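Local structure of TetR-like transcriptional regulator (Rhodococcus, 3F1B) at residues A22-F27 and A39-A44; R72-L77 and G97-F101; P87-R92 and E187-W191; L140-T145 and A190-L194. The protein probably binds cis-regulatory DNA as a two-subunit transcription factor of the TetR family, through an N-terminal helix-turn-helix domain joined to a helical C-terminal domain. Residues are numbered along the deposited sequence.

Following the chain from the N terminus, contact 1 closes first, folding helix 37-43 back on helix 12-30 within the predicted DNA-binding domain. Helix 58-77 then leads into contact 2, where its C-terminal end meets helix 87-104, some 23 Å from contact 1 between centres. Contact 3 opens at the start of helix 87-104, before contact 2 has closed, so the two cross; its long loop shuts only at helix 179-196. Contact 4 starts inside that loop, at the end of helix 126-143, and finishes on the same helix 179-196. Contacts 3 and 4 share Ala190 and Trp191, their centres about 7 Å apart, so one tryptophan joins three helices.

Contact 1. Residues A22-F27 and A39-A44; sequences AAVDVF and AIAAKA
Ile40 projects its side chain over segment 22-27 of helix 12-30 and fits as a knob into the hole made by Ala22, Ala23, Val26 and Phe27. Its m,t rotamer brings CG1 to 3.8 Å from Val26 CB and 3.9 Å from Ala23 CA, while Ile40 CD1 reaches 4.1 Å from Phe27 CZ. Both backbones are helical, 39-43 being the C-terminal part of the short helix 37-43 and Ala44 following as loop. The short axes approach to 8.6 Å with their N-to-C directions at 132°, an oblique, roughly antiparallel crossing. The nearest CA pairs are Ala22 with Ala44, 5.2 Å, and Ala23 with Ile40, 5.4 Å, an approach allowed by the three alanines. Ala22 CB packs against the end of helix 37-43, 3.5 Å from Ala44 N and 3.7 Å from Lys43 CB. Val26, chi1 t, extends the apolar seam, with CG1 3.9 Å from Ala39 CB and CG2 3.6 Å from Lys43 CG. The aliphatic part of Lys43 lies along the exposed side of the contact, its NZ 4.4 Å from Asp25 OD1, beyond a salt bridge. No hydrogen bond crosses. Leu61 of helix 58-77 touches both Ala23 and Ile40, and Phe62 meets Phe27 edge-to-face. This is the packing of the first helix of a TetR-type DNA-binding domain against the leading helix of its predicted helix-turn-helix motif.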
loop_
_atom_site.group_PDB
_atom_site.type_symbol
_atom_site.label_atom_id
_atom_site.label_comp_id
_atom_site.label_asym_id
_atom_site.label_seq_id
_atom_site.Cartn_x
_atom_site.Cartn_y
_atom_site.Cartn_z
ATOM N N ALA A 22 -16.964 10.171 -12.843
ATOM C CA ALA A 22 -17.979 9.489 -12.052
ATOM C C ALA A 22 -17.496 8.105 -11.593
ATOM O O ALA A 22 -17.901 7.621 -10.541
ATOM C CB ALA A 22 -19.235 9.344 -12.879
ATOM N N ALA A 23 -16.656 7.471 -12.415
ATOM C CA ALA A 23 -16.109 6.149 -12.131
ATOM C C ALA A 23 -15.122 6.318 -11.015
ATOM O O ALA A 23 -15.037 5.454 -10.132
ATOM C CB ALA A 23 -15.406 5.587 -13.344
ATOM N N VAL A 24 -14.372 7.414 -11.067
ATOM C CA VAL A 24 -13.374 7.678 -10.065
ATOM C C VAL A 24 -14.058 7.763 -8.690
ATOM O O VAL A 24 -13.688 7.024 -7.751
ATOM C CB VAL A 24 -12.501 8.907 -10.415
ATOM C CG1 VAL A 24 -11.630 9.306 -9.255
ATOM C CG2 VAL A 24 -11.570 8.547 -11.507
ATOM N N ASP A 25 -15.052 8.638 -8.593
ATOM C CA ASP A 25 -15.961 8.709 -7.438
ATOM C C ASP A 25 -16.305 7.338 -6.889
ATOM O O ASP A 25 -15.847 6.937 -5.805
ATOM C CB ASP A 25 -17.273 9.390 -7.844
ATOM C CG ASP A 25 -17.084 10.840 -8.253
ATOM O OD1 ASP A 25 -18.111 11.540 -8.409
ATOM O OD2 ASP A 25 -15.921 11.293 -8.427
ATOM N N VAL A 26 -17.082 6.609 -7.672
ATOM C CA VAL A 26 -17.598 5.347 -7.222
ATOM C C VAL A 26 -16.475 4.374 -6.858
ATOM O O VAL A 26 -16.587 3.646 -5.867
ATOM C CB VAL A 26 -18.601 4.733 -8.239
ATOM C CG1 VAL A 26 -19.401 3.635 -7.566
ATOM C CG2 VAL A 26 -19.543 5.804 -8.793
ATOM N N PHE A 27 -15.389 4.348 -7.624
ATOM C CA PHE A 27 -14.315 3.425 -7.287
ATOM C C PHE A 27 -13.619 3.815 -5.971
ATOM O O PHE A 27 -13.279 2.947 -5.153
ATOM C CB PHE A 27 -13.289 3.339 -8.398
ATOM C CG PHE A 27 -13.678 2.458 -9.529
ATOM C CD1 PHE A 27 -14.116 1.151 -9.301
ATOM C CD2 PHE A 27 -13.554 2.929 -10.866
ATOM C CE1 PHE A 27 -14.478 0.323 -10.382
ATOM C CE2 PHE A 27 -13.887 2.140 -11.943
ATOM C CZ PHE A 27 -14.365 0.811 -11.704
ATOM N N ALA A 39 -24.066 1.933 -10.348
ATOM C CA ALA A 39 -23.791 3.109 -9.554
ATOM C C ALA A 39 -22.988 4.136 -10.355
ATOM O O ALA A 39 -23.287 5.332 -10.306
ATOM C CB ALA A 39 -23.075 2.709 -8.294
ATOM N N ILE A 40 -21.996 3.681 -11.120
ATOM C CA ILE A 40 -21.261 4.599 -12.008
ATOM C C ILE A 40 -22.196 5.309 -12.997
ATOM O O ILE A 40 -22.125 6.532 -13.110
ATOM C CB ILE A 40 -20.096 3.937 -12.783
ATOM C CG1 ILE A 40 -18.981 3.484 -11.831
ATOM C CG2 ILE A 40 -19.526 4.914 -13.792
ATOM C CD1 ILE A 40 -18.036 2.425 -12.446
ATOM N N ALA A 41 -23.039 4.539 -13.718
ATOM C CA ALA A 41 -24.037 5.102 -14.702
ATOM C C ALA A 41 -24.936 6.177 -14.095
ATOM O O ALA A 41 -25.106 7.238 -14.694
ATOM C CB ALA A 41 -24.891 4.013 -15.347
ATOM N N ALA A 42 -25.497 5.913 -12.912
ATOM C CA ALA A 42 -26.242 6.962 -12.167
ATOM C C ALA A 42 -25.411 8.232 -11.897
ATOM O O ALA A 42 -25.905 9.345 -12.136
ATOM C CB ALA A 42 -26.820 6.419 -10.869
ATOM N N LYS A 43 -24.169 8.052 -11.423
ATOM C CA LYS A 43 -23.248 9.173 -11.099
ATOM C C LYS A 43 -22.913 10.066 -12.294
ATOM O O LYS A 43 -22.864 11.295 -12.196
ATOM C CB LYS A 43 -21.945 8.653 -10.466
ATOM C CG LYS A 43 -22.025 8.456 -8.953
ATOM C CD LYS A 43 -21.559 9.694 -8.137
ATOM C CE LYS A 43 -22.234 9.728 -6.768
ATOM N NZ LYS A 43 -21.428 10.473 -5.760
ATOM N N ALA A 44 -22.663 9.428 -13.422
ATOM C CA ALA A 44 -22.439 10.137 -14.673
ATOM C C ALA A 44 -23.764 10.630 -15.260
ATOM O O ALA A 44 -23.783 11.298 -16.292
ATOM C CB ALA A 44 -21.709 9.216 -15.659
#

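Contact 2. Residues R72-L77 and G97-F101; sequences RFVEAL and GFLGF
An apolar helix-helix contact built on an aromatic cluster joins the C-terminal part of helix 58-77 to the C-terminal half of helix 87-104. The short axes come within 8.4 Å, their directions 136° apart. The closest backbone approach is at Ala76 and Gly97, CA to CA 5.1 Å, where Gly97 CA makes a CA-H...O contact of 3.4 Å with Ala76 O; a CB there would clash. Phe73 and Phe101 are both chi1 t: the Phe73 edge meets the Phe101 face in an offset edge-to-face pair, centroids 5.8 Å apart, planes at 77°, and Phe73 CA sits 4.2 Å from the Phe101 centroid as a CH-pi contact. Ala76 CB reaches 3.7 Å from Phe101 CB, Arg72 CB 3.6 Å from Phe101 CE1, and Leu77 CD1 4.0 Å from Phe98 CB. Phe98 completes the cluster in an oblique pair with Phe73, centroids 5.5 Å apart, planes at 81°, and meets Trp109 edge-to-face. The arrangement belongs to the TetR fold, which connects DNA-binding domain and C-terminal helices through helix 58-77.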
loop_
_atom_site.group_PDB
_atom_site.type_symbol
_atom_site.label_atom_id
_atom_site.label_comp_id
_atom_site.label_asym_id
_atom_site.label_seq_id
_atom_site.Cartn_x
_atom_site.Cartn_y
_atom_site.Cartn_z
ATOM N N ARG A 72 -2.328 11.839 -14.758
ATOM C CA ARG A 72 -2.310 13.140 -14.095
ATOM C C ARG A 72 -1.229 13.040 -13.052
ATOM O O ARG A 72 -0.551 14.021 -12.740
ATOM C CB ARG A 72 -3.642 13.514 -13.453
ATOM C CG ARG A 72 -4.756 13.505 -14.422
ATOM C CD ARG A 72 -6.058 13.250 -13.696
ATOM N NE ARG A 72 -7.176 13.743 -14.490
ATOM C CZ ARG A 72 -8.422 13.876 -14.036
ATOM N NH1 ARG A 72 -9.350 14.350 -14.862
ATOM N NH2 ARG A 72 -8.746 13.532 -12.777
ATOM N N PHE A 73 -1.045 11.829 -12.548
ATOM C CA PHE A 73 -0.064 11.649 -11.523
ATOM C C PHE A 73 1.354 11.916 -12.037
ATOM O O PHE A 73 2.072 12.720 -11.446
ATOM C CB PHE A 73 -0.226 10.298 -10.850
ATOM C CG PHE A 73 0.790 10.024 -9.823
ATOM C CD1 PHE A 73 0.607 10.479 -8.516
ATOM C CD2 PHE A 73 1.934 9.268 -10.137
ATOM C CE1 PHE A 73 1.585 10.207 -7.511
ATOM C CE2 PHE A 73 2.908 8.990 -9.152
ATOM C CZ PHE A 73 2.735 9.471 -7.833
ATOM N N VAL A 74 1.732 11.306 -13.156
ATOM C CA VAL A 74 3.080 11.519 -13.637
ATOM C C VAL A 74 3.282 12.937 -14.172
ATOM O O VAL A 74 4.331 13.508 -13.986
ATOM C CB VAL A 74 3.534 10.435 -14.633
ATOM C CG1 VAL A 74 3.065 9.062 -14.160
ATOM C CG2 VAL A 74 3.083 10.742 -16.034
ATOM N N GLU A 75 2.261 13.512 -14.791
ATOM C CA GLU A 75 2.295 14.925 -15.187
ATOM C C GLU A 75 2.620 15.833 -14.004
ATOM O O GLU A 75 3.398 16.769 -14.118
ATOM C CB GLU A 75 0.975 15.343 -15.824
ATOM C CG GLU A 75 0.521 14.355 -16.877
ATOM C CD GLU A 75 -0.798 14.741 -17.554
ATOM O OE1 GLU A 75 -1.820 14.963 -16.852
ATOM O OE2 GLU A 75 -0.817 14.807 -18.807
ATOM N N ALA A 76 2.043 15.535 -12.859
ATOM C CA ALA A 76 2.339 16.277 -11.645
ATOM C C ALA A 76 3.815 16.215 -11.209
ATOM O O ALA A 76 4.294 17.132 -10.557
ATOM C CB ALA A 76 1.395 15.823 -10.507
ATOM N N LEU A 77 4.514 15.135 -11.554
ATOM C CA LEU A 77 5.939 14.995 -11.314
ATOM C C LEU A 77 6.757 15.751 -12.356
ATOM O O LEU A 77 7.906 16.113 -12.103
ATOM C CB LEU A 77 6.319 13.530 -11.358
ATOM C CG LEU A 77 6.043 12.680 -10.103
ATOM C CD1 LEU A 77 4.805 13.081 -9.346
ATOM C CD2 LEU A 77 6.000 11.214 -10.430
ATOM N N GLY A 97 5.176 18.217 -6.186
ATOM C CA GLY A 97 4.183 17.911 -7.219
ATOM C C GLY A 97 3.271 16.726 -6.860
ATOM O O GLY A 97 2.035 16.852 -6.873
ATOM N N PHE A 98 3.889 15.594 -6.503
ATOM C CA PHE A 98 3.191 14.426 -5.948
ATOM C C PHE A 98 2.243 14.796 -4.829
ATOM O O PHE A 98 1.060 14.401 -4.852
ATOM C CB PHE A 98 4.231 13.419 -5.427
ATOM C CG PHE A 98 3.686 12.350 -4.555
ATOM C CD1 PHE A 98 2.544 11.645 -4.908
ATOM C CD2 PHE A 98 4.374 11.972 -3.425
ATOM C CE1 PHE A 98 2.075 10.648 -4.120
ATOM C CE2 PHE A 98 3.921 10.965 -2.631
ATOM C CZ PHE A 98 2.785 10.293 -2.968
ATOM N N LEU A 99 2.762 15.487 -3.820
ATOM C CA LEU A 99 1.944 15.790 -2.671
ATOM C C LEU A 99 0.831 16.826 -2.937
ATOM O O LEU A 99 -0.269 16.715 -2.357
ATOM C CB LEU A 99 2.795 16.197 -1.491
ATOM C CG LEU A 99 3.560 15.056 -0.834
ATOM C CD1 LEU A 99 4.488 15.731 0.163
ATOM C CD2 LEU A 99 2.625 13.983 -0.156
ATOM N N GLY A 100 1.105 17.805 -3.804
ATOM C CA GLY A 100 0.089 18.801 -4.233
ATOM C C GLY A 100 -1.024 18.135 -5.040
ATOM O O GLY A 100 -2.219 18.462 -4.882
ATOM N N PHE A 101 -0.655 17.159 -5.868
ATOM C CA PHE A 101 -1.648 16.402 -6.636
ATOM C C PHE A 101 -2.615 15.557 -5.746
ATOM O O PHE A 101 -3.825 15.462 -5.987
ATOM C CB PHE A 101 -0.935 15.489 -7.609
ATOM C CG PHE A 101 -1.826 14.416 -8.193
ATOM C CD1 PHE A 101 -2.584 14.671 -9.335
ATOM C CD2 PHE A 101 -1.909 13.153 -7.604
ATOM C CE1 PHE A 101 -3.398 13.680 -9.869
ATOM C CE2 PHE A 101 -2.750 12.161 -8.162
ATOM C CZ PHE A 101 -3.480 12.447 -9.284
#

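Contact 3. Residues P87-R92 and E187-W191; sequences PREQLR and ESLAW
Both segments are helical, 87-92 forming the first turns of its helix, and their short axes run 140° apart in direction with a closest approach of 11.2 Å. Even the nearest CA pair, Arg92 and Glu187, is 6.7 Å apart, so long side chains bridge the gap. Trp191 (chi1 m, chi2 117°) does most of this. The Arg88 guanidinium lies over one face of its indole in a cation-pi interaction, CZ 4.8 Å from the six-membered ring centroid and 22° off the normal, while Arg88 CA is 3.7 Å from Trp191 CZ2. Leu91, chi1 t, places CD1 3.8 Å from Trp191 NE1 and 3.9 Å from Ala190 CB; Leu161 of helix 153-173 touches both Leu91 and Ala190. Nearby, Arg92 CG is 4.0 Å from Glu187 OE1, but the Arg92 guanidinium is turned to Glu89, NH2 to OE1 2.7 Å, in a salt bridge. Leu189 packs on Leu189 of the second subunit, so the contact backs the dimer interface in the helical C-terminal domain of this TetR-family protein.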
loop_
_atom_site.group_PDB
_atom_site.type_symbol
_atom_site.label_atom_id
_atom_site.label_comp_id
_atom_site.label_asym_id
_atom_site.label_seq_id
_atom_site.Cartn_x
_atom_site.Cartn_y
_atom_site.Cartn_z
ATOM N N PRO A 87 19.992 17.298 -8.038
ATOM C CA PRO A 87 19.293 16.149 -7.443
ATOM C C PRO A 87 18.302 16.623 -6.388
ATOM O O PRO A 87 17.115 16.265 -6.443
ATOM C CB PRO A 87 20.425 15.365 -6.771
ATOM C CG PRO A 87 21.738 15.905 -7.427
ATOM C CD PRO A 87 21.352 16.917 -8.462
ATOM N N ARG A 88 18.779 17.476 -5.475
ATOM C CA ARG A 88 17.980 17.970 -4.360
ATOM C C ARG A 88 16.677 18.633 -4.847
ATOM O O ARG A 88 15.601 18.470 -4.237
ATOM C CB ARG A 88 18.791 19.019 -3.645
ATOM C CG ARG A 88 19.003 18.763 -2.231
ATOM C CD ARG A 88 20.483 19.114 -1.914
ATOM N NE ARG A 88 21.425 18.020 -2.237
ATOM C CZ ARG A 88 21.909 17.733 -3.457
ATOM N NH1 ARG A 88 21.560 18.443 -4.530
ATOM N NH2 ARG A 88 22.760 16.722 -3.609
ATOM N N GLU A 89 16.783 19.400 -5.937
ATOM C CA GLU A 89 15.682 20.222 -6.390
ATOM C C GLU A 89 14.722 19.354 -7.195
ATOM O O GLU A 89 13.514 19.591 -7.193
ATOM C CB GLU A 89 16.193 21.409 -7.186
ATOM C CG GLU A 89 15.099 22.284 -7.751
ATOM C CD GLU A 89 14.222 22.934 -6.690
ATOM O OE1 GLU A 89 13.092 23.331 -7.057
ATOM O OE2 GLU A 89 14.643 23.070 -5.513
ATOM N N GLN A 90 15.256 18.324 -7.838
ATOM C CA GLN A 90 14.396 17.343 -8.503
ATOM C C GLN A 90 13.531 16.592 -7.517
ATOM O O GLN A 90 12.320 16.543 -7.671
ATOM C CB GLN A 90 15.223 16.374 -9.282
ATOM C CG GLN A 90 15.905 17.017 -10.430
ATOM C CD GLN A 90 16.715 16.028 -11.215
ATOM O OE1 GLN A 90 16.730 16.063 -12.459
ATOM N NE2 GLN A 90 17.400 15.126 -10.503
ATOM N N LEU A 91 14.166 16.068 -6.477
ATOM C CA LEU A 91 13.489 15.438 -5.326
ATOM C C LEU A 91 12.475 16.371 -4.660
ATOM O O LEU A 91 11.290 16.035 -4.545
ATOM C CB LEU A 91 14.526 14.965 -4.295
ATOM C CG LEU A 91 14.174 13.821 -3.312
ATOM C CD1 LEU A 91 14.297 14.220 -1.825
ATOM C CD2 LEU A 91 12.852 13.169 -3.572
ATOM N N ARG A 92 12.918 17.552 -4.240
ATOM C CA ARG A 92 11.963 18.526 -3.725
ATOM C C ARG A 92 10.782 18.815 -4.704
ATOM O O ARG A 92 9.603 18.856 -4.275
ATOM C CB ARG A 92 12.675 19.791 -3.272
ATOM C CG ARG A 92 11.756 20.938 -2.851
ATOM C CD ARG A 92 12.684 22.089 -2.399
ATOM N NE ARG A 92 12.602 23.445 -3.012
ATOM C CZ ARG A 92 12.028 23.810 -4.169
ATOM N NH1 ARG A 92 12.068 25.083 -4.552
ATOM N NH2 ARG A 92 11.416 22.934 -4.955
ATOM N N GLU A 187 11.786 15.228 2.694
ATOM C CA GLU A 187 13.082 15.660 2.200
ATOM C C GLU A 187 14.161 15.242 3.188
ATOM O O GLU A 187 15.238 14.793 2.784
ATOM C CB GLU A 187 13.184 17.179 2.000
ATOM C CG GLU A 187 12.365 17.746 0.869
ATOM C CD GLU A 187 12.336 19.263 0.908
ATOM O OE1 GLU A 187 11.210 19.853 0.908
ATOM O OE2 GLU A 187 13.448 19.860 0.954
ATOM N N SER A 188 13.901 15.413 4.481
ATOM C CA SER A 188 14.984 15.146 5.433
ATOM C C SER A 188 15.139 13.646 5.772
ATOM O O SER A 188 16.230 13.167 6.028
ATOM C CB SER A 188 14.853 16.013 6.681
ATOM O OG SER A 188 13.745 15.605 7.454
ATOM N N LEU A 189 14.046 12.909 5.757
ATOM C CA LEU A 189 14.143 11.464 5.793
ATOM C C LEU A 189 15.106 10.984 4.700
ATOM O O LEU A 189 15.881 10.066 4.908
ATOM C CB LEU A 189 12.761 10.896 5.570
ATOM C CG LEU A 189 12.486 9.408 5.485
ATOM C CD1 LEU A 189 10.996 9.242 5.662
ATOM C CD2 LEU A 189 12.956 8.757 4.175
ATOM N N ALA A 190 15.062 11.634 3.539
ATOM C CA ALA A 190 15.821 11.215 2.374
ATOM C C ALA A 190 17.290 11.601 2.508
ATOM O O ALA A 190 18.169 10.797 2.198
ATOM C CB ALA A 190 15.244 11.824 1.127
ATOM N N TRP A 191 17.560 12.833 2.945
ATOM C CA TRP A 191 18.965 13.298 3.070
ATOM C C TRP A 191 19.620 12.962 4.433
ATOM O O TRP A 191 20.851 12.971 4.551
ATOM C CB TRP A 191 19.120 14.785 2.696
ATOM C CG TRP A 191 18.565 15.127 1.324
ATOM C CD1 TRP A 191 17.524 15.981 1.050
ATOM C CD2 TRP A 191 19.009 14.616 0.045
ATOM N NE1 TRP A 191 17.298 16.034 -0.309
ATOM C CE2 TRP A 191 18.189 15.205 -0.949
ATOM C CE3 TRP A 191 20.016 13.723 -0.356
ATOM C CZ2 TRP A 191 18.349 14.927 -2.327
ATOM C CZ3 TRP A 191 20.173 13.451 -1.730
ATOM C CH2 TRP A 191 19.344 14.053 -2.694
#

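Contact 4. Residues L140-T145 and A190-L194; sequences LLESST and AWRGL
Leu140, on the last turns of helix 126-143, starts the contact: its p,p rotamer carries CD1 to 4.1 Å from Trp191 CH2, at the tip of the indole. Leu141 follows, in the m,t rotamer, and is the residue of its segment most covered by helix 190-194. Its CD2 lies over one face of Trp191, 4.2 Å from the six-membered ring centroid and 24° off the normal, a CH-pi contact; the same methyl is 4.2 Å from Ala190 CB and 4.1 Å from Leu194 CD1. The backbones stay well apart, the nearest CA atoms, Leu141 and Ala190, being 7.9 Å from each other. The CA-to-CB bond of Ser144 points toward helix 179-196 beside Trp191, and Ser144 OG makes a weak hydrogen bond with NH2 of Arg88, which also forms a cation-pi interaction with Trp191. Thr145 brings OG1 to 3.4 Å from Leu194 CD2, a van der Waals contact. On the second helix, chi1 m and chi2 117° let Trp191 present an indole face to Leu141 CD2, and chi1 t sends Leu194 CD1 to the same methyl. Phe154 and Ile157 of helix 153-173 also touch Leu141, within the TetR-type C-terminal helical domain. With 269 Å² buried and no hydrogen bond between the segments, the chemistry implies that the end of helix 126-143 is held on helix 179-196 by apolar and CH-pi contacts, with polar atoms confined to the margin.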
loop_
_atom_site.group_PDB
_atom_site.type_symbol
_atom_site.label_atom_id
_atom_site.label_comp_id
_atom_site.label_asym_id
_atom_site.label_seq_id
_atom_site.Cartn_x
_atom_site.Cartn_y
_atom_site.Cartn_z
ATOM N N LEU A 140 18.427 9.395 -8.317
ATOM C CA LEU A 140 18.693 10.763 -7.891
ATOM C C LEU A 140 19.350 10.835 -6.516
ATOM O O LEU A 140 20.168 11.732 -6.263
ATOM C CB LEU A 140 17.486 11.661 -8.025
ATOM C CG LEU A 140 16.446 11.674 -6.943
ATOM C CD1 LEU A 140 16.956 12.489 -5.705
ATOM C CD2 LEU A 140 15.226 12.309 -7.580
ATOM N N LEU A 141 19.025 9.888 -5.641
ATOM C CA LEU A 141 19.721 9.805 -4.366
ATOM C C LEU A 141 21.196 9.513 -4.663
ATOM O O LEU A 141 22.065 10.058 -4.015
ATOM C CB LEU A 141 19.096 8.767 -3.405
ATOM C CG LEU A 141 17.730 9.120 -2.825
ATOM C CD1 LEU A 141 17.232 7.981 -1.983
ATOM C CD2 LEU A 141 17.707 10.430 -2.017
ATOM N N GLU A 142 21.477 8.687 -5.667
ATOM C CA GLU A 142 22.866 8.449 -6.067
ATOM C C GLU A 142 23.485 9.702 -6.699
ATOM O O GLU A 142 24.556 10.162 -6.277
ATOM C CB GLU A 142 22.978 7.256 -7.005
ATOM C CG GLU A 142 24.396 6.671 -7.056
ATOM C CD GLU A 142 24.420 5.135 -7.051
ATOM O OE1 GLU A 142 23.340 4.507 -7.228
ATOM O OE2 GLU A 142 25.524 4.557 -6.861
ATOM N N SER A 143 22.775 10.247 -7.689
ATOM C CA SER A 143 23.040 11.557 -8.301
ATOM C C SER A 143 23.310 12.664 -7.273
ATOM O O SER A 143 23.870 13.704 -7.606
ATOM C CB SER A 143 21.863 11.949 -9.207
ATOM O OG SER A 143 22.252 12.808 -10.272
ATOM N N SER A 144 22.916 12.461 -6.024
ATOM C CA SER A 144 23.346 13.384 -5.004
ATOM C C SER A 144 24.777 13.054 -4.576
ATOM O O SER A 144 25.686 13.183 -5.385
ATOM C CB SER A 144 22.404 13.398 -3.827
ATOM O OG SER A 144 22.959 14.219 -2.818
ATOM N N THR A 145 24.973 12.607 -3.328
ATOM C CA THR A 145 26.322 12.492 -2.722
ATOM C C THR A 145 27.431 11.863 -3.606
ATOM O O THR A 145 27.272 10.763 -4.141
ATOM C CB THR A 145 26.277 11.803 -1.299
ATOM O OG1 THR A 145 25.098 12.216 -0.590
ATOM C CG2 THR A 145 27.523 12.153 -0.447
ATOM N N ALA A 190 15.062 11.634 3.539
ATOM C CA ALA A 190 15.821 11.215 2.374
ATOM C C ALA A 190 17.290 11.601 2.508
ATOM O O ALA A 190 18.169 10.797 2.198
ATOM C CB ALA A 190 15.244 11.824 1.127
ATOM N N TRP A 191 17.560 12.833 2.945
ATOM C CA TRP A 191 18.965 13.298 3.070
ATOM C C TRP A 191 19.620 12.962 4.433
ATOM O O TRP A 191 20.851 12.971 4.551
ATOM C CB TRP A 191 19.120 14.785 2.696
ATOM C CG TRP A 191 18.565 15.127 1.324
ATOM C CD1 TRP A 191 17.524 15.981 1.050
ATOM C CD2 TRP A 191 19.009 14.616 0.045
ATOM N NE1 TRP A 191 17.298 16.034 -0.309
ATOM C CE2 TRP A 191 18.189 15.205 -0.949
ATOM C CE3 TRP A 191 20.016 13.723 -0.356
ATOM C CZ2 TRP A 191 18.349 14.927 -2.327
ATOM C CZ3 TRP A 191 20.173 13.451 -1.730
ATOM C CH2 TRP A 191 19.344 14.053 -2.694
ATOM N N ARG A 192 18.793 12.626 5.425
ATOM C CA ARG A 192 19.250 12.250 6.771
ATOM C C ARG A 192 19.092 10.756 7.195
ATOM O O ARG A 192 19.848 10.289 8.025
ATOM C CB ARG A 192 18.697 13.225 7.832
ATOM C CG ARG A 192 19.172 14.689 7.694
ATOM C CD ARG A 192 20.729 14.845 7.564
ATOM N NE ARG A 192 21.471 14.803 8.841
ATOM C CZ ARG A 192 21.840 15.874 9.552
ATOM N NH1 ARG A 192 21.535 17.090 9.128
ATOM N NH2 ARG A 192 22.515 15.735 10.692
ATOM N N GLY A 193 18.141 10.007 6.626
ATOM C CA GLY A 193 18.245 8.529 6.580
ATOM C C GLY A 193 19.446 8.126 5.708
ATOM O O GLY A 193 20.053 7.058 5.878
ATOM N N LEU A 194 19.792 9.008 4.774
ATOM C CA LEU A 194 20.968 8.874 3.927
ATOM C C LEU A 194 22.252 9.044 4.739
ATOM O O LEU A 194 22.995 8.085 4.948
ATOM C CB LEU A 194 20.901 9.920 2.810
ATOM C CG LEU A 194 21.845 9.895 1.607
ATOM C CD1 LEU A 194 21.064 10.184 0.326
ATOM C CD2 LEU A 194 23.005 10.904 1.774
#